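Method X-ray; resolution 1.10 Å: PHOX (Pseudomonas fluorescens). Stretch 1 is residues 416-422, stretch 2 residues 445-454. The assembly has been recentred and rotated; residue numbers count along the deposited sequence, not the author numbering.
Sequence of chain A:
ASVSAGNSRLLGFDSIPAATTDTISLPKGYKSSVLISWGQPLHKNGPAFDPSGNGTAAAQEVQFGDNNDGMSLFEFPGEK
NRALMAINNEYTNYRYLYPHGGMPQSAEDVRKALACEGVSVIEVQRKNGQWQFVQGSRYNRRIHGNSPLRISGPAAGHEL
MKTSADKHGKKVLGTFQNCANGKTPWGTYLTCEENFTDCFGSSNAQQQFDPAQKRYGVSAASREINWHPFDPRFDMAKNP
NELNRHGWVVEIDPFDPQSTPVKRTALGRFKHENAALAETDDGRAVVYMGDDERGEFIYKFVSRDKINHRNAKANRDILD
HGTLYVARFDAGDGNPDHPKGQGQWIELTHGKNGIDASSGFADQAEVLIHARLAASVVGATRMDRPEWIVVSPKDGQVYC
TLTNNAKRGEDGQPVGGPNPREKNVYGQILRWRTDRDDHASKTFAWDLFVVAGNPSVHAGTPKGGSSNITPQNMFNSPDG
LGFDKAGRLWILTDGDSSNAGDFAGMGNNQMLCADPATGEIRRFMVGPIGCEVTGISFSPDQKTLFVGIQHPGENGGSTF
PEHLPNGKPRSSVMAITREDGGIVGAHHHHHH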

ATOM      1  N   GLY A 416      -4.231 -21.121 -13.307  1.00 10.45           N
ATOM      2  CA  GLY A 416      -4.492 -20.721 -14.675  1.00 11.82           C
ATOM      3  C   GLY A 416      -4.350 -19.229 -14.887  1.00  9.52           C
ATOM      4  O   GLY A 416      -4.324 -18.450 -13.934  1.00 10.03           O
ATOM      5  N   GLY A 417      -4.357 -18.824 -16.150  1.00  9.75           N
ATOM      6  CA  GLY A 417      -4.402 -17.408 -16.492  1.00 10.03           C
ATOM      7  C   GLY A 417      -3.275 -16.638 -15.832  1.00  8.34           C
ATOM      8  O   GLY A 417      -2.114 -17.046 -15.906  1.00  9.11           O
ATOM      9  N   PRO A 418      -3.613 -15.550 -15.128  1.00  8.05           N
ATOM     10  CA  PRO A 418      -2.580 -14.714 -14.531  1.00  7.86           C
ATOM     11  C   PRO A 418      -2.037 -15.250 -13.206  1.00  7.61           C
ATOM     12  O   PRO A 418      -1.207 -14.584 -12.577  1.00  7.92           O
ATOM     13  N   ASN A 419      -2.503 -16.440 -12.807  1.00  7.43           N
ATOM     14  CA  ASN A 419      -2.030 -17.131 -11.601  1.00  8.06           C
ATOM     15  C   ASN A 419      -1.543 -18.544 -11.982  1.00  8.07           C
ATOM     16  O   ASN A 419      -2.227 -19.538 -11.728  1.00  8.61           O
ATOM     17  N   PRO A 420      -0.378 -18.627 -12.653  1.00  8.12           N
ATOM     18  CA  PRO A 420      -0.035 -19.824 -13.432  1.00  8.96           C
ATOM     19  C   PRO A 420       0.676 -20.950 -12.667  1.00  8.68           C
ATOM     20  O   PRO A 420       1.018 -21.962 -13.280  1.00  9.55           O
ATOM     21  N   ARG A 421       0.934 -20.771 -11.372  1.00  8.21           N
ATOM     22  CA  ARG A 421       1.706 -21.752 -10.599  1.00  8.97           C
ATOM     23  C   ARG A 421       1.021 -22.088  -9.285  1.00  7.89           C
ATOM     24  O   ARG A 421       0.736 -21.203  -8.476  1.00  8.83           O
ATOM     25  N   GLU A 422       0.924 -23.379  -8.988  1.00  8.66           N
ATOM     26  CA  GLU A 422       0.530 -23.814  -7.654  1.00  9.60           C
ATOM     27  C   GLU A 422       1.586 -23.386  -6.643  1.00  9.06           C
ATOM     28  O   GLU A 422       2.761 -23.245  -6.978  1.00 10.34           O
ATOM     29  N   ALA A 445      -6.998  -6.257 -22.415  1.00  7.56           N
ATOM     30  CA  ALA A 445      -6.042  -7.320 -22.673  1.00  7.50           C
ATOM     31  C   ALA A 445      -5.048  -7.370 -21.515  1.00  7.88           C
ATOM     32  O   ALA A 445      -4.587  -6.335 -21.062  1.00 11.96           O
ATOM     33  N   TRP A 446      -4.689  -8.566 -21.065  1.00  7.64           N
ATOM     34  CA  TRP A 446      -3.712  -8.709 -19.989  1.00  7.41           C
ATOM     35  C   TRP A 446      -2.551  -9.580 -20.401  1.00  7.18           C
ATOM     36  O   TRP A 446      -2.664 -10.420 -21.304  1.00  7.90           O
ATOM     37  N   ASP A 447      -1.416  -9.385 -19.736  1.00  7.44           N
ATOM     38  CA  ASP A 447      -0.262 -10.274 -19.884  1.00  7.18           C
ATOM     39  C   ASP A 447       0.521 -10.284 -18.579  1.00  7.45           C
ATOM     40  O   ASP A 447       0.404  -9.368 -17.771  1.00  8.20           O
ATOM     41  N   LEU A 448       1.302 -11.336 -18.357  1.00  7.09           N
ATOM     42  CA  LEU A 448       2.230 -11.327 -17.221  1.00  7.34           C
ATOM     43  C   LEU A 448       3.560 -10.710 -17.645  1.00  7.15           C
ATOM     44  O   LEU A 448       4.369 -11.319 -18.350  1.00  8.12           O
ATOM     45  N   PHE A 449       3.776  -9.479 -17.196  1.00  6.94           N
ATOM     46  CA  PHE A 449       4.990  -8.731 -17.495  1.00  7.25           C
ATOM     47  C   PHE A 449       6.241  -9.433 -16.964  1.00  7.08           C
ATOM     48  O   PHE A 449       7.278  -9.426 -17.618  1.00  7.17           O
ATOM     49  N   VAL A 450       6.148 -10.042 -15.787  1.00  7.04           N
ATOM     50  CA  VAL A 450       7.225 -10.891 -15.295  1.00  7.49           C
ATOM     51  C   VAL A 450       6.627 -11.949 -14.382  1.00  6.99           C
ATOM     52  O   VAL A 450       5.616 -11.711 -13.724  1.00  7.26           O
ATOM     53  N   VAL A 451       7.223 -13.134 -14.392  1.00  6.90           N
ATOM     54  CA  VAL A 451       6.938 -14.168 -13.414  1.00  7.00           C
ATOM     55  C   VAL A 451       8.205 -14.389 -12.597  1.00  7.48           C
ATOM     56  O   VAL A 451       9.225 -14.810 -13.143  1.00  7.98           O
ATOM     57  N   ALA A 452       8.204 -13.936 -11.348  1.00  7.27           N
ATOM     58  CA  ALA A 452       9.401 -14.040 -10.533  1.00  7.63           C
ATOM     59  C   ALA A 452       9.733 -15.502 -10.274  1.00  7.50           C
ATOM     60  O   ALA A 452       8.857 -16.364 -10.266  1.00  8.05           O
ATOM     61  N   GLY A 453      11.012 -15.775 -10.064  1.00  7.76           N
ATOM     62  CA  GLY A 453      11.451 -17.125  -9.778  1.00  7.88           C
ATOM     63  C   GLY A 453      12.921 -17.162  -9.437  1.00  8.63           C
ATOM     64  O   GLY A 453      13.584 -16.127  -9.355  1.00  8.79           O
ATOM     65  N   ASN A 454      13.426 -18.370  -9.234  1.00  8.51           N
ATOM     66  CA  ASN A 454      14.828 -18.561  -8.910  1.00  8.87           C
ATOM     67  C   ASN A 454      15.460 -19.526  -9.903  1.00  9.61           C
ATOM     68  O   ASN A 454      15.399 -20.739  -9.724  1.00 10.28           O
TER

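The contact sets a loop, residues 416-422, against a chain segment that runs as strand, turns a corner at Phe-449 and continues through Val-451 into a loop. Its side chains fall into two groups: an apolar cluster around Trp-446 and Leu-448, and an arginine that reaches past Val-451 to a backbone carbonyl.

The strand supplies the first rule, alternation. Trp-446 and Leu-448 direct their CA-to-CB bonds toward the loop, while Asp-447 between them points away and finds its hydrogen bonds elsewhere in the structure. Trp-446 takes chi1 p (67°) with chi2 at -95°, which lays the indole beneath the turn. Pro-418 CD sits over one face of the six-membered ring, 4.1 Å from the Trp-446 ring centroid and 22° off the ring normal, a CH-pi contact; the nearest side-chain atoms are Pro-418 CD and Trp-446 CZ2 at 3.8 Å. The backbone comes closer still, with Gly-417 C 3.4 Å from Trp-446 CH2. The indole NE1 is hydrogen-bonded elsewhere, so the ring can offer carbon to the loop without leaving its polar atom unsatisfied.

The proline sits within a type II' turn from Gly-416 to Asn-419, with hydrogen bonds from Asn-419 N to Gly-416 O at 2.9 Å and from Gly-416 N to Asn-419 O at 3.0 Å. Gly-417 has a positive phi of 55°, which favours glycine, and an ideal CB on it would lie just 2.3 Å from Pro-418 CD, a clash within the loop itself. Gly-416 is likewise suited to its backbone angles, where a CB would jam against the preceding carbonyl. Asn-419 turns away in rotamer m, with both ends of its amide bonded elsewhere.

Leu-448 adopts the common m,t rotamer (-70°, -174°), and both Leu-448 methyls lie close to Pro-418 O, CD2 at 3.7 Å and CD1 at 3.8 Å; against the proline rings, Leu-448 CD2 lies 4.1 Å from Pro-418 CB and Leu-448 CD1 lies 3.8 Å from Pro-420 CD. Both proline rings are C-gamma endo. Pro-418 points sideways, yet its ring still touches both Trp-446 and Leu-448; Pro-420 points toward the strand.

Arg-421 carries the polar part of the contact. Its chi1 of -65° (m), chi2 of 179° (t), chi3 of -62° (m) and chi4 of -174° carry the guanidinium to Ala-452, where both terminal nitrogens share one acceptor: Arg-421 NH1 donates to Ala-452 O at 2.8 Å and Arg-421 NH2 to the same oxygen at 2.9 Å. The N-H...O angles, 142° and 136°, are bent, as expected when one oxygen sits between two donors near the guanidinium plane. Val-451, chi1 t (-176°), covers one face of that group, its CG1 3.3 Å from Arg-421 CZ. Gly-453 CA lies at the edge, 4.3 Å from Arg-421 NH1, and NH1 is also bonded elsewhere. The design lesson is economical: carbon over the flat face, a carbonyl at the donor edge.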

ATOM      1  CB  PRO A 418      -3.294 -13.381 -14.340  1.00  8.70           C
ATOM      2  CG  PRO A 418      -4.726 -13.763 -14.120  1.00  9.71           C
ATOM      3  CD  PRO A 418      -4.945 -14.924 -15.048  1.00  9.19           C
ATOM      4  CB  ASN A 419      -3.139 -17.189 -10.541  1.00  7.90           C
ATOM      5  CG  ASN A 419      -3.732 -15.818 -10.241  1.00  7.58           C
ATOM      6  OD1 ASN A 419      -3.118 -14.996  -9.562  1.00  8.33           O
ATOM      7  ND2 ASN A 419      -4.953 -15.582 -10.714  1.00  9.24           N
ATOM      8  CB  PRO A 420       0.894 -19.270 -14.505  1.00  9.60           C
ATOM      9  CG  PRO A 420       1.570 -18.122 -13.831  1.00  8.92           C
ATOM     10  CD  PRO A 420       0.463 -17.479 -13.031  1.00  7.96           C
ATOM     11  CB  ARG A 421       3.116 -21.228 -10.299  1.00  8.83           C
ATOM     12  CG  ARG A 421       3.976 -21.030 -11.533  1.00  8.73           C
ATOM     13  CD  ARG A 421       5.356 -20.478 -11.212  1.00  8.94           C
ATOM     14  NE  ARG A 421       5.268 -19.164 -10.584  1.00  8.72           N
ATOM     15  CZ  ARG A 421       6.312 -18.399 -10.299  1.00  8.34           C
ATOM     16  NH1 ARG A 421       7.535 -18.794 -10.616  1.00  9.02           N
ATOM     17  NH2 ARG A 421       6.129 -17.228  -9.714  1.00  8.38           N
ATOM     18  CB  GLU A 422       0.380 -25.335  -7.613  1.00 11.39           C
ATOM     19  CG  GLU A 422       1.715 -26.055  -7.713  1.00 14.68           C
ATOM     20  CD  GLU A 422       1.640 -27.547  -7.460  1.00 17.38           C
ATOM     21  OE1 GLU A 422       0.532 -28.071  -7.213  1.00 23.85           O
ATOM     22  OE2 GLU A 422       2.691 -28.206  -7.607  1.00 25.62           O
ATOM     23  CB  ALA A 445      -5.316  -7.035 -23.976  1.00  8.64           C
ATOM     24  CB  TRP A 446      -4.376  -9.230 -18.707  1.00  7.75           C
ATOM     25  CG  TRP A 446      -4.902 -10.641 -18.805  1.00  7.46           C
ATOM     26  CD1 TRP A 446      -6.192 -11.035 -19.107  1.00  8.16           C
ATOM     27  CD2 TRP A 446      -4.157 -11.879 -18.605  1.00  7.33           C
ATOM     28  NE1 TRP A 446      -6.294 -12.405 -19.115  1.00  8.26           N
ATOM     29  CE2 TRP A 446      -5.100 -12.966 -18.835  1.00  7.58           C
ATOM     30  CE3 TRP A 446      -2.840 -12.182 -18.317  1.00  7.69           C
ATOM     31  CZ2 TRP A 446      -4.701 -14.295 -18.833  1.00  8.09           C
ATOM     32  CZ3 TRP A 446      -2.457 -13.520 -18.289  1.00  7.68           C
ATOM     33  CH2 TRP A 446      -3.360 -14.549 -18.569  1.00  8.03           C
ATOM     34  CB  ASP A 447       0.637  -9.852 -21.069  1.00  7.95           C
ATOM     35  CG  ASP A 447       1.423  -8.567 -20.807  1.00  8.86           C
ATOM     36  OD1 ASP A 447       0.795  -7.487 -20.721  1.00  8.93           O
ATOM     37  OD2 ASP A 447       2.671  -8.630 -20.723  1.00  9.66           O
ATOM     38  CB  LEU A 448       2.431 -12.707 -16.620  1.00  7.45           C
ATOM     39  CG  LEU A 448       1.214 -13.277 -15.877  1.00  7.89           C
ATOM     40  CD1 LEU A 448       1.568 -14.588 -15.187  1.00  8.57           C
ATOM     41  CD2 LEU A 448       0.621 -12.296 -14.874  1.00  8.17           C
ATOM     42  CB  PHE A 449       4.875  -7.319 -16.901  1.00  7.86           C
ATOM     43  CG  PHE A 449       6.104  -6.484 -17.088  1.00  7.80           C
ATOM     44  CD1 PHE A 449       6.472  -6.046 -18.347  1.00  8.69           C
ATOM     45  CD2 PHE A 449       6.946  -6.212 -16.026  1.00  9.55           C
ATOM     46  CE1 PHE A 449       7.656  -5.367 -18.548  1.00 10.03           C
ATOM     47  CE2 PHE A 449       8.101  -5.477 -16.211  1.00 11.00           C
ATOM     48  CZ  PHE A 449       8.474  -5.082 -17.482  1.00 10.31           C
ATOM     49  CB  VAL A 450       8.324 -10.072 -14.574  1.00  8.06           C
ATOM     50  CG1 VAL A 450       7.816  -9.480 -13.277  1.00  9.14           C
ATOM     51  CG2 VAL A 450       9.560 -10.933 -14.329  1.00  8.91           C
ATOM     52  CB  VAL A 451       6.497 -15.483 -14.084  1.00  8.23           C
ATOM     53  CG1 VAL A 451       6.117 -16.501 -13.020  1.00  9.22           C
ATOM     54  CG2 VAL A 451       5.335 -15.236 -15.039  1.00  9.68           C
ATOM     55  CB  ALA A 452       9.221 -13.284  -9.226  1.00  7.57           C
ATOM     56  CB  ASN A 454      14.995 -19.103  -7.488  1.00  9.40           C
ATOM     57  CG  ASN A 454      16.435 -19.049  -7.019  1.00  9.75           C
ATOM     58  OD1 ASN A 454      17.362 -19.259  -7.812  1.00 10.13           O
ATOM     59  ND2 ASN A 454      16.637 -18.705  -5.753  1.00 10.26           N
TER